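Local coordinates for protein alcohol oxidase (Myceliophthora thermophila, PDB 6F74) that probably oxidises an organic substrate, perhaps an alcohol, as a VAO-type flavoprotein oxidase that binds FAD, at residues A209-D214 / S231-A236. Numbering follows the deposited sequence.
With FAD (flavin-adenine dinucleotide), chain I.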
# COMPACT_ATOMS: atom_id res chain seq x y z
N ALA A 209 -12.27 -1.22 -11.47
CA ALA A 209 -11.32 -1.53 -10.40
C ALA A 209 -10.24 -2.50 -10.90
O ALA A 209 -10.07 -3.62 -10.39
CB ALA A 209 -12.05 -2.12 -9.23
N TYR A 210 -9.51 -2.04 -11.92
CA TYR A 210 -8.44 -2.80 -12.48
C TYR A 210 -7.23 -2.84 -11.53
O TYR A 210 -7.13 -2.04 -10.59
CB TYR A 210 -8.07 -2.24 -13.86
CG TYR A 210 -9.08 -2.59 -14.92
CD1 TYR A 210 -9.00 -3.81 -15.61
CD2 TYR A 210 -10.11 -1.71 -15.25
CE1 TYR A 210 -9.91 -4.15 -16.58
CE2 TYR A 210 -11.03 -2.04 -16.24
CZ TYR A 210 -10.93 -3.26 -16.90
OH TYR A 210 -11.83 -3.60 -17.90
N GLN A 211 -6.36 -3.79 -11.78
CA GLN A 211 -5.06 -3.89 -11.10
C GLN A 211 -4.03 -3.23 -11.99
O GLN A 211 -4.31 -2.93 -13.16
CB GLN A 211 -4.74 -5.34 -10.82
CG GLN A 211 -5.70 -5.97 -9.83
CD GLN A 211 -5.61 -7.49 -9.84
OE1 GLN A 211 -6.18 -8.13 -10.71
NE2 GLN A 211 -4.92 -8.08 -8.85
N TRP A 212 -2.86 -2.93 -11.42
CA TRP A 212 -1.77 -2.33 -12.21
C TRP A 212 -1.35 -3.19 -13.41
O TRP A 212 -1.06 -2.64 -14.50
CB TRP A 212 -0.57 -1.95 -11.35
CG TRP A 212 -0.85 -0.68 -10.66
CD1 TRP A 212 -1.02 -0.50 -9.34
CD2 TRP A 212 -1.06 0.59 -11.29
NE1 TRP A 212 -1.32 0.82 -9.08
CE2 TRP A 212 -1.36 1.51 -10.27
CE3 TRP A 212 -1.02 1.03 -12.61
CZ2 TRP A 212 -1.62 2.85 -10.52
CZ3 TRP A 212 -1.27 2.37 -12.86
CH2 TRP A 212 -1.57 3.26 -11.83
N ARG A 213 -1.39 -4.50 -13.24
CA ARG A 213 -1.05 -5.40 -14.33
C ARG A 213 -1.86 -5.04 -15.59
O ARG A 213 -1.31 -4.95 -16.67
CB ARG A 213 -1.32 -6.85 -13.95
CG ARG A 213 -0.64 -7.81 -14.90
CD ARG A 213 -0.74 -9.24 -14.34
NE ARG A 213 0.24 -9.47 -13.25
CZ ARG A 213 1.55 -9.59 -13.45
NH1 ARG A 213 2.05 -9.57 -14.70
NH2 ARG A 213 2.37 -9.79 -12.40
N ASP A 214 -3.15 -4.79 -15.42
CA ASP A 214 -4.07 -4.56 -16.54
C ASP A 214 -3.76 -3.23 -17.22
O ASP A 214 -3.79 -3.11 -18.44
CB ASP A 214 -5.52 -4.57 -16.03
CG ASP A 214 -5.85 -5.80 -15.19
OD1 ASP A 214 -5.77 -6.91 -15.71
OD2 ASP A 214 -6.18 -5.67 -13.98
N SER A 231 4.80 -3.57 -7.64
CA SER A 231 4.11 -4.83 -7.80
C SER A 231 2.85 -4.59 -8.64
O SER A 231 2.14 -3.61 -8.40
CB SER A 231 3.72 -5.35 -6.43
OG SER A 231 4.89 -5.57 -5.64
N PRO A 232 2.56 -5.47 -9.62
CA PRO A 232 1.39 -5.19 -10.48
C PRO A 232 0.04 -5.69 -9.99
O PRO A 232 -0.97 -5.43 -10.66
CB PRO A 232 1.75 -5.91 -11.81
CG PRO A 232 3.17 -6.34 -11.64
CD PRO A 232 3.34 -6.56 -10.20
N SER A 233 0.01 -6.42 -8.88
CA SER A 233 -1.24 -6.99 -8.36
C SER A 233 -2.19 -6.01 -7.64
O SER A 233 -3.42 -6.17 -7.73
CB SER A 233 -0.94 -8.18 -7.45
OG SER A 233 -2.13 -8.69 -6.84
N PRO A 234 -1.66 -4.99 -6.94
CA PRO A 234 -2.55 -4.05 -6.27
C PRO A 234 -3.46 -3.28 -7.21
O PRO A 234 -3.13 -3.11 -8.37
CB PRO A 234 -1.59 -3.11 -5.57
CG PRO A 234 -0.43 -3.96 -5.27
CD PRO A 234 -0.27 -4.78 -6.51
N GLY A 235 -4.57 -2.80 -6.68
CA GLY A 235 -5.56 -2.02 -7.44
C GLY A 235 -5.00 -0.71 -7.94
O GLY A 235 -4.13 -0.11 -7.26
N ALA A 236 -5.46 -0.29 -9.12
CA ALA A 236 -5.01 0.96 -9.72
C ALA A 236 -5.74 2.18 -9.18
O ALA A 236 -5.16 3.26 -9.19
CB ALA A 236 -5.15 0.91 -11.23
PA FAD I . -7.88 -2.91 -1.05
O1A FAD I . -7.57 -3.73 0.20
O2A FAD I . -8.84 -3.52 -2.03
O5B FAD I . -8.41 -1.50 -0.56
C5B FAD I . -7.56 -0.66 0.15
C4B FAD I . -8.38 0.47 0.75
O4B FAD I . -8.90 1.22 -0.33
C3B FAD I . -9.57 0.07 1.58
O3B FAD I . -9.80 1.11 2.53
C2B FAD I . -10.72 0.09 0.61
O2B FAD I . -11.99 0.44 1.18
C1B FAD I . -10.32 1.19 -0.33
N9A FAD I . -10.77 1.06 -1.72
C8A FAD I . -10.34 0.16 -2.61
N7A FAD I . -10.94 0.35 -3.81
C5A FAD I . -11.75 1.39 -3.67
C6A FAD I . -12.65 2.10 -4.57
N6A FAD I . -12.74 1.66 -5.84
N1A FAD I . -13.36 3.15 -4.06
C2A FAD I . -13.22 3.53 -2.76
N3A FAD I . -12.38 2.93 -1.88
C4A FAD I . -11.63 1.87 -2.29
N1 FAD I . 2.04 0.27 -2.51
C2 FAD I . 2.94 1.07 -3.12
O2 FAD I . 2.85 2.31 -2.96
N3 FAD I . 3.91 0.57 -3.91
C4 FAD I . 4.08 -0.74 -4.12
O4 FAD I . 4.99 -1.20 -4.84
C4X FAD I . 3.14 -1.69 -3.48
N5 FAD I . 3.26 -3.02 -3.64
C5X FAD I . 2.38 -3.86 -3.04
C6 FAD I . 2.51 -5.24 -3.24
C7 FAD I . 1.62 -6.14 -2.67
C7M FAD I . 1.92 -7.59 -2.96
C8 FAD I . 0.50 -5.63 -1.83
C8M FAD I . -0.54 -6.55 -1.20
C9 FAD I . 0.39 -4.26 -1.61
C9A FAD I . 1.28 -3.34 -2.18
N10 FAD I . 1.17 -1.93 -2.01
C10 FAD I . 2.09 -1.09 -2.64
C1' FAD I . 0.17 -1.31 -1.11
C2' FAD I . -1.09 -0.75 -1.68
O2' FAD I . -0.79 0.56 -2.17
C3' FAD I . -2.13 -0.61 -0.56
O3' FAD I . -2.29 -1.84 0.17
C4' FAD I . -3.48 -0.16 -1.10
O4' FAD I . -4.41 -0.04 -0.02
C5' FAD I . -4.01 -1.11 -2.15
O5' FAD I . -5.26 -0.66 -2.65
P FAD I . -6.21 -1.83 -3.16
O1P FAD I . -5.44 -2.74 -4.07
O2P FAD I . -7.46 -1.17 -3.64
O3P FAD I . -6.46 -2.61 -1.76
O HOH W 1 -3.59 -10.88 -7.96
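W212 lays its indole against A236: the alanine CA lies 4.0 Å from the centroid of the five-membered ring, a CH-pi contact over the face, and its CB sits over the centre of the ring system. A small alanine suits this place, because the loop backbone can then come close to the flat indole. On this buried side the W240 ring also meets W212 edge-to-face. The backbones are knit just as closely: A236 N gives Y210 O a nearly straight bond of 2.8 Å, and W212 N and R213 N, at the start of helix 212-221, hydrogen-bond to P234 O (3.1 Å) and P232 O (2.8 Å) respectively. D214 OD2 turns back to accept from Q211 N at 2.9 Å, one half of a capping box, consistent with a defined helix start. An alanine at W212 would probably open a gap over A236 and leave W240 without its ring partner.

Q211 adds a tight polar edge: its chain, extended beyond CG, carries NE2 to S233 O (2.7 Å), and a water joins NE2 to S233 OG, which H159 also holds. The looser side is that of R213, the exposed residue here, which lays its guanidinium face against P232, with R213 NH2 3.6 Å from P232 CG. Deep in the FAD site, G235 N donates to FAD O1P at 2.8 Å, where a side chain would crowd the phosphate. A glycine-containing loop braced by a helix start and donating to a pyrophosphate oxygen belongs to the FAD-binding domain of VAO-type flavoproteins.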